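Local coordinates for protein superoxide dismutase [Fe] (Sulfolobus solfataricus, PDB 1WB7) that catalyses the disproportionation of toxic superoxide radicals to hydrogen peroxide and dioxygen, using one iron ion per subunit of a homotetramer, at residues 15-18 with 19-22; 33-36 with 37-41; 85-88 with 89-93. The protein carries 1 engineered substitution. All coordinates share one frame; numbering follows the deposited sequence.

The three contacts follow one another along the chain, all within the alpha-hairpin domain of the iron/manganese superoxide dismutase family. Contact 1 lies in the loop ahead of helix 27-57, contact 2 on that helix, and contact 3 where the next helix, 67-89, ends and passes into a loop. Centres of contacts 1 and 3 are about 10 Å apart, and Tyr16 OH probably hydrogen-bonds Trp88 O between them. Contacts 2 and 3, with centres about 14 Å apart, meet where the two helices pack: Trp88 reaches His33 and His38. Contacts 1 and 2, about 15 Å between centres, do not touch. Contact 3 thus joins the N-terminal loop to the helix bearing the iron ligand His33.

Contact 1: residues 15-18 with 19-22; sequences PYKI and DALE
Asp19 turns its carboxylate back along the chain: a chi1 of 62° tucks CG in over the backbone and brings OD1 to 3.2 Å from Lys17 CB. The charged ends stay apart, Lys17 NZ being 6.0 Å from Asp19 OD1. Ala20 closes a type I beta turn that starts at Lys17: Ala20 N donates to Lys17 O at 3.2 Å. Its methyl faces the base of the tyrosine, Ala20 CB lying 3.6 Å from Tyr16 CB, while the bent chain of Lys17 brings CE and NZ close to the same methyl. Leu21 crosses Tyr16 at about a right angle. Leu21 CD1 is 3.9 Å from Tyr16 OH, and CD2 lies over one ring face near the rim; Pro15 CD takes the opposite face, over the ring centre. Water 1 joins Ile18 O to Leu21 N, the latter bond weak. Glu22 ends a second type I turn by donating its N to Asp19 O. The bond from Tyr16 OH to Trp88 O satisfies the hydroxyl of a buried ring whose neighbours in this loop are mainly carbon; together with the carbons on both faces it probably restricts the ring's rotation.

Contact 2: residues 33-36 with 37-41; sequences HYNG and HHKGF. Engineered in segment 37-41: Phe41 (natural residue Tyr). With FE (Fe (III) ion), chain C.
His33 and His37 stand one turn apart on helix 27-57 with their imidazole planes nearly perpendicular, at 89°, and their centroids 6.0 Å apart. His37 CB comes to the edge of the His33 ring, near its plane, whereas His33 CA lies in the plane of the His37 ring, at its edge. His33 swings its ring away from its own backbone N (chi1 -160°), which puts NE2 2.2 Å from the iron; His84, Asp170, His174 and water 2 complete the site. The His37 ring, whose CG lies beside its backbone N and opposite the carbonyl carbon (chi1 -67°), stacks on His174, and its NE2 is hydrogen-bonded to Tyr177 OH of the second subunit.

Tyr34 and His38 cross at a slant, Tyr34 CD1 lying 4.2 Å from His38 ND1, and their polar ends go elsewhere: Tyr34 OH to Pro12 O, His38 ND1 to Trp88 NE1 and NE2 to His81 ND1. Lys39 lays its aliphatic chain along Asn35 O, with CB at 3.4 Å and CD also close, and NZ stops 3.8 Å from Asn35 OD1. Further along, the engineered Phe41 turns its ring to His155.

The backbone beneath is widened into a pi-type turn. His38 N reaches back five residues to His33 O at 3.0 Å, and Lys39 N does likewise to Tyr34 O, nearly in line with the C=O bond; Gly40 N then returns to the four-residue step, bonding Gly36 O. One helix turn thus directs His33 to the metal and His37 to the ring of the ligand His174. The stack of His37 on His174 and its bond to Tyr177 probably steady that ligand, linking the surroundings of the iron to the second subunit.

Contact 3: residues 85-88 with 89-93; sequences ALYW and ENMAP
The C-terminal end of helix 67-89, which carries the iron ligand His84, is where Met91 folds back over the Tyr87 ring. Met91 CE sits above the ring centre, 3.4 Å from the centroid and 15° off the normal, a CH-pi contact. The sulfur follows at an oblique position, with Met91 SD 4.3 Å from the Tyr87 centroid, so the pair is also a Met-aromatic contact. A bend at chi3 (-70°) after an extended chi2 turns the methyl inward over the face. The same methyl lies 4.0 Å from Trp88 CE3, and Tyr87 CD2 lies over one face of the indole near its rim, so methionine, phenol and indole pack in mutual contact.

As the helix runs out into the loop, its hydrogen bonds shorten their span: Asn90 N bonds Tyr87 O at 3.1 Å and, weakly, Leu86 O, and Met91 N makes a weak bond to Trp88 O. Asn90 CB packs 3.2 Å from Leu86 O, while its amide turns out to strand 165-170, where OD1 accepts from Ile168 N. Glu89 CG rests 3.5 Å from Ala85 O. Both aromatic residues also face the metal site: Trp88 meets His33 edge-to-face, while Tyr87 touches Asp170 and hydrogen-bonds Tyr187 through its hydroxyl.

Contact 1: residues 15-18 with 19-22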
loop_
_atom_site.group_PDB
_atom_site.type_symbol
_atom_site.label_atom_id
_atom_site.label_comp_id
_atom_site.label_asym_id
_atom_site.label_seq_id
_atom_site.Cartn_x
_atom_site.Cartn_y
_atom_site.Cartn_z
ATOM N N PRO A 15 -8.822 29.629 6.129
ATOM C CA PRO A 15 -8.547 30.518 7.268
ATOM C C PRO A 15 -7.947 31.868 6.892
ATOM O O PRO A 15 -7.766 32.736 7.750
ATOM C CB PRO A 15 -7.571 29.705 8.125
ATOM C CG PRO A 15 -7.711 28.282 7.609
ATOM C CD PRO A 15 -7.905 28.480 6.143
ATOM N N TYR A 16 -7.634 32.040 5.613
ATOM C CA TYR A 16 -7.028 33.271 5.130
ATOM C C TYR A 16 -7.275 33.412 3.639
ATOM O O TYR A 16 -7.875 32.537 3.016
ATOM C CB TYR A 16 -5.522 33.245 5.414
ATOM C CG TYR A 16 -4.931 31.849 5.353
ATOM C CD1 TYR A 16 -4.820 31.166 4.139
ATOM C CD2 TYR A 16 -4.549 31.184 6.523
ATOM C CE1 TYR A 16 -4.348 29.851 4.091
ATOM C CE2 TYR A 16 -4.078 29.873 6.486
ATOM C CZ TYR A 16 -3.986 29.213 5.268
ATOM O OH TYR A 16 -3.562 27.905 5.236
ATOM N N LYS A 17 -6.819 34.522 3.074
ATOM C CA LYS A 17 -6.976 34.778 1.651
ATOM C C LYS A 17 -6.073 33.785 0.932
ATOM O O LYS A 17 -5.128 33.269 1.528
ATOM C CB LYS A 17 -6.549 36.210 1.319
ATOM C CG LYS A 17 -7.146 37.296 2.221
ATOM C CD LYS A 17 -6.186 37.700 3.361
ATOM C CE LYS A 17 -6.057 36.622 4.444
ATOM N NZ LYS A 17 -5.015 36.910 5.476
ATOM N N ILE A 18 -6.346 33.527 -0.344
ATOM C CA ILE A 18 -5.549 32.571 -1.105
ATOM C C ILE A 18 -4.104 33.013 -1.359
ATOM O O ILE A 18 -3.253 32.194 -1.711
ATOM C CB ILE A 18 -6.207 32.235 -2.464
ATOM C CG1 ILE A 18 -6.319 33.496 -3.321
ATOM C CG2 ILE A 18 -7.577 31.610 -2.237
ATOM C CD1 ILE A 18 -6.835 33.233 -4.726
ATOM N N ASP A 19 -3.821 34.296 -1.171
ATOM C CA ASP A 19 -2.473 34.811 -1.388
ATOM C C ASP A 19 -1.733 35.062 -0.076
ATOM O O ASP A 19 -0.578 35.492 -0.073
ATOM C CB ASP A 19 -2.543 36.108 -2.192
ATOM C CG ASP A 19 -3.298 37.210 -1.462
ATOM O OD1 ASP A 19 -3.975 36.914 -0.450
ATOM O OD2 ASP A 19 -3.219 38.375 -1.910
ATOM N N ALA A 20 -2.397 34.779 1.038
ATOM C CA ALA A 20 -1.812 35.004 2.353
ATOM C C ALA A 20 -0.507 34.264 2.601
ATOM O O ALA A 20 0.292 34.687 3.431
ATOM C CB ALA A 20 -2.825 34.637 3.437
ATOM N N LEU A 21 -0.279 33.170 1.881
ATOM C CA LEU A 21 0.931 32.385 2.100
ATOM C C LEU A 21 2.116 32.729 1.206
ATOM O O LEU A 21 3.184 32.132 1.328
ATOM C CB LEU A 21 0.604 30.891 1.999
ATOM C CG LEU A 21 -0.508 30.433 2.956
ATOM C CD1 LEU A 21 -0.638 28.914 2.918
ATOM C CD2 LEU A 21 -0.194 30.901 4.373
ATOM N N GLU A 22 1.936 33.689 0.307
ATOM C CA GLU A 22 3.032 34.096 -0.565
ATOM C C GLU A 22 4.114 34.754 0.287
ATOM O O GLU A 22 3.826 35.334 1.327
ATOM C CB GLU A 22 2.533 35.083 -1.621
ATOM C CG GLU A 22 2.578 34.532 -3.031
ATOM C CD GLU A 22 1.315 34.838 -3.797
ATOM O OE1 GLU A 22 1.221 34.451 -4.980
ATOM O OE2 GLU A 22 0.410 35.461 -3.211
HETATM O O HOH W 1 -0.642 32.228 -0.603
#

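Contact 2: residues 33-36 with 37-41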
loop_
_atom_site.group_PDB
_atom_site.type_symbol
_atom_site.label_atom_id
_atom_site.label_comp_id
_atom_site.label_asym_id
_atom_site.label_seq_id
_atom_site.Cartn_x
_atom_site.Cartn_y
_atom_site.Cartn_z
ATOM N N HIS A 33 -5.760 24.365 -5.090
ATOM C CA HIS A 33 -5.543 23.374 -4.046
ATOM C C HIS A 33 -6.766 23.286 -3.132
ATOM O O HIS A 33 -7.175 22.202 -2.726
ATOM C CB HIS A 33 -4.301 23.745 -3.236
ATOM C CG HIS A 33 -3.708 22.597 -2.481
ATOM N ND1 HIS A 33 -2.491 22.678 -1.840
ATOM C CD2 HIS A 33 -4.156 21.336 -2.279
ATOM C CE1 HIS A 33 -2.215 21.517 -1.276
ATOM N NE2 HIS A 33 -3.208 20.685 -1.527
ATOM N N TYR A 34 -7.352 24.440 -2.824
ATOM C CA TYR A 34 -8.528 24.501 -1.956
ATOM C C TYR A 34 -9.826 24.319 -2.744
ATOM O O TYR A 34 -10.608 23.398 -2.476
ATOM C CB TYR A 34 -8.556 25.846 -1.219
ATOM C CG TYR A 34 -9.803 26.085 -0.398
ATOM C CD1 TYR A 34 -10.034 25.372 0.777
ATOM C CD2 TYR A 34 -10.765 27.004 -0.811
ATOM C CE1 TYR A 34 -11.187 25.564 1.522
ATOM C CE2 TYR A 34 -11.930 27.204 -0.072
ATOM C CZ TYR A 34 -12.132 26.480 1.095
ATOM O OH TYR A 34 -13.281 26.663 1.832
ATOM N N ASN A 35 -10.052 25.191 -3.720
ATOM C CA ASN A 35 -11.276 25.133 -4.519
ATOM C C ASN A 35 -11.368 23.959 -5.474
ATOM O O ASN A 35 -12.463 23.587 -5.895
ATOM C CB ASN A 35 -11.453 26.435 -5.298
ATOM C CG ASN A 35 -11.651 27.614 -4.390
ATOM O OD1 ASN A 35 -12.591 27.644 -3.599
ATOM N ND2 ASN A 35 -10.758 28.589 -4.480
ATOM N N GLY A 36 -10.224 23.376 -5.818
ATOM C CA GLY A 36 -10.230 22.242 -6.723
ATOM C C GLY A 36 -10.028 20.916 -6.011
ATOM O O GLY A 36 -10.936 20.091 -5.938
ATOM N N HIS A 37 -8.833 20.715 -5.471
ATOM C CA HIS A 37 -8.509 19.471 -4.784
ATOM C C HIS A 37 -9.306 19.186 -3.506
ATOM O O HIS A 37 -9.952 18.143 -3.401
ATOM C CB HIS A 37 -7.008 19.435 -4.490
ATOM C CG HIS A 37 -6.162 19.348 -5.720
ATOM N ND1 HIS A 37 -5.978 18.173 -6.417
ATOM C CD2 HIS A 37 -5.475 20.298 -6.398
ATOM C CE1 HIS A 37 -5.215 18.403 -7.471
ATOM N NE2 HIS A 37 -4.895 19.684 -7.483
ATOM N N HIS A 38 -9.275 20.096 -2.538
ATOM C CA HIS A 38 -10.005 19.854 -1.292
ATOM C C HIS A 38 -11.504 19.677 -1.536
ATOM O O HIS A 38 -12.118 18.738 -1.026
ATOM C CB HIS A 38 -9.757 20.988 -0.289
ATOM C CG HIS A 38 -10.225 20.678 1.100
ATOM N ND1 HIS A 38 -9.903 21.466 2.186
ATOM C CD2 HIS A 38 -10.991 19.672 1.582
ATOM C CE1 HIS A 38 -10.449 20.958 3.275
ATOM N NE2 HIS A 38 -11.115 19.869 2.937
ATOM N N LYS A 39 -12.095 20.573 -2.318
ATOM C CA LYS A 39 -13.517 20.471 -2.620
ATOM C C LYS A 39 -13.806 19.122 -3.284
ATOM O O LYS A 39 -14.844 18.508 -3.040
ATOM C CB LYS A 39 -13.937 21.615 -3.545
ATOM C CG LYS A 39 -15.428 21.649 -3.869
ATOM C CD LYS A 39 -15.787 22.961 -4.559
ATOM C CE LYS A 39 -15.468 24.150 -3.655
ATOM N NZ LYS A 39 -15.653 25.477 -4.316
ATOM N N GLY A 40 -12.880 18.659 -4.121
ATOM C CA GLY A 40 -13.068 17.380 -4.782
ATOM C C GLY A 40 -13.190 16.223 -3.802
ATOM O O GLY A 40 -13.925 15.264 -4.049
ATOM N N PHE A 41 -12.476 16.309 -2.682
ATOM C CA PHE A 41 -12.511 15.248 -1.674
ATOM C C PHE A 41 -13.813 15.237 -0.906
ATOM O O PHE A 41 -14.360 14.179 -0.605
ATOM C CB PHE A 41 -11.337 15.395 -0.706
ATOM C CG PHE A 41 -10.010 15.169 -1.347
ATOM C CD1 PHE A 41 -9.729 13.956 -1.971
ATOM C CD2 PHE A 41 -9.056 16.176 -1.375
ATOM C CE1 PHE A 41 -8.512 13.752 -2.620
ATOM C CE2 PHE A 41 -7.837 15.986 -2.023
ATOM C CZ PHE A 41 -7.565 14.776 -2.646
HETATM FE FE FE C . -3.090 18.545 -1.268
HETATM O O HOH W 2 -2.728 16.201 -1.093
#

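Contact 3: residues 85-88 with 89-93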
loop_
_atom_site.group_PDB
_atom_site.type_symbol
_atom_site.label_atom_id
_atom_site.label_comp_id
_atom_site.label_asym_id
_atom_site.label_seq_id
_atom_site.Cartn_x
_atom_site.Cartn_y
_atom_site.Cartn_z
ATOM N N ALA A 85 -7.957 19.823 5.557
ATOM C CA ALA A 85 -8.558 20.709 6.548
ATOM C C ALA A 85 -7.536 20.996 7.646
ATOM O O ALA A 85 -7.474 22.102 8.172
ATOM C CB ALA A 85 -9.808 20.067 7.146
ATOM N N LEU A 86 -6.744 19.992 8.000
ATOM C CA LEU A 86 -5.720 20.177 9.017
ATOM C C LEU A 86 -4.599 21.028 8.440
ATOM O O LEU A 86 -4.048 21.901 9.109
ATOM C CB LEU A 86 -5.151 18.829 9.461
ATOM C CG LEU A 86 -6.043 17.916 10.297
ATOM C CD1 LEU A 86 -5.284 16.648 10.605
ATOM C CD2 LEU A 86 -6.462 18.625 11.590
ATOM N N TYR A 87 -4.273 20.760 7.181
ATOM C CA TYR A 87 -3.215 21.465 6.474
ATOM C C TYR A 87 -3.423 22.977 6.454
ATOM O O TYR A 87 -2.509 23.732 6.783
ATOM C CB TYR A 87 -3.135 20.912 5.053
ATOM C CG TYR A 87 -2.062 21.519 4.178
ATOM C CD1 TYR A 87 -0.714 21.456 4.538
ATOM C CD2 TYR A 87 -2.395 22.098 2.953
ATOM C CE1 TYR A 87 0.275 21.951 3.689
ATOM C CE2 TYR A 87 -1.418 22.594 2.101
ATOM C CZ TYR A 87 -0.088 22.516 2.469
ATOM O OH TYR A 87 0.870 22.978 1.603
ATOM N N TRP A 88 -4.623 23.420 6.072
ATOM C CA TRP A 88 -4.932 24.852 6.009
ATOM C C TRP A 88 -4.776 25.521 7.370
ATOM O O TRP A 88 -4.193 26.599 7.473
ATOM C CB TRP A 88 -6.370 25.086 5.528
ATOM C CG TRP A 88 -6.707 24.432 4.240
ATOM C CD1 TRP A 88 -7.821 23.690 3.974
ATOM C CD2 TRP A 88 -5.922 24.426 3.043
ATOM N NE1 TRP A 88 -7.776 23.217 2.687
ATOM C CE2 TRP A 88 -6.621 23.652 2.092
ATOM C CE3 TRP A 88 -4.693 24.995 2.681
ATOM C CZ2 TRP A 88 -6.131 23.430 0.798
ATOM C CZ3 TRP A 88 -4.205 24.773 1.391
ATOM C CH2 TRP A 88 -4.924 23.998 0.469
ATOM N N GLU A 89 -5.311 24.879 8.407
ATOM C CA GLU A 89 -5.248 25.414 9.762
ATOM C C GLU A 89 -3.853 25.309 10.367
ATOM O O GLU A 89 -3.548 25.974 11.354
ATOM C CB GLU A 89 -6.236 24.680 10.671
ATOM C CG GLU A 89 -7.706 24.870 10.338
ATOM C CD GLU A 89 -8.179 26.310 10.497
ATOM O OE1 GLU A 89 -7.642 27.031 11.373
ATOM O OE2 GLU A 89 -9.103 26.716 9.756
ATOM N N ASN A 90 -3.005 24.474 9.778
ATOM C CA ASN A 90 -1.654 24.300 10.302
ATOM C C ASN A 90 -0.701 25.346 9.741
ATOM O O ASN A 90 0.487 25.357 10.070
ATOM C CB ASN A 90 -1.132 22.899 9.974
ATOM C CG ASN A 90 -0.008 22.472 10.891
ATOM O OD1 ASN A 90 0.994 21.904 10.450
ATOM N ND2 ASN A 90 -0.172 22.735 12.186
ATOM N N MET A 91 -1.221 26.218 8.881
ATOM C CA MET A 91 -0.405 27.271 8.297
ATOM C C MET A 91 -1.020 28.645 8.557
ATOM O O MET A 91 -2.190 28.756 8.919
ATOM C CB MET A 91 -0.246 27.055 6.788
ATOM C CG MET A 91 0.477 25.773 6.420
ATOM S SD MET A 91 0.761 25.637 4.654
ATOM C CE MET A 91 -0.939 25.380 4.067
ATOM N N ALA A 92 -0.220 29.689 8.366
ATOM C CA ALA A 92 -0.679 31.053 8.586
ATOM C C ALA A 92 0.267 32.009 7.869
ATOM O O ALA A 92 1.446 31.709 7.701
ATOM C CB ALA A 92 -0.705 31.362 10.091
ATOM N N PRO A 93 -0.239 33.174 7.434
ATOM C CA PRO A 93 0.641 34.122 6.741
ATOM C C PRO A 93 1.882 34.428 7.575
ATOM O O PRO A 93 1.821 34.418 8.807
ATOM C CB PRO A 93 -0.254 35.345 6.540
ATOM C CG PRO A 93 -1.249 35.239 7.669
ATOM C CD PRO A 93 -1.564 33.765 7.684
#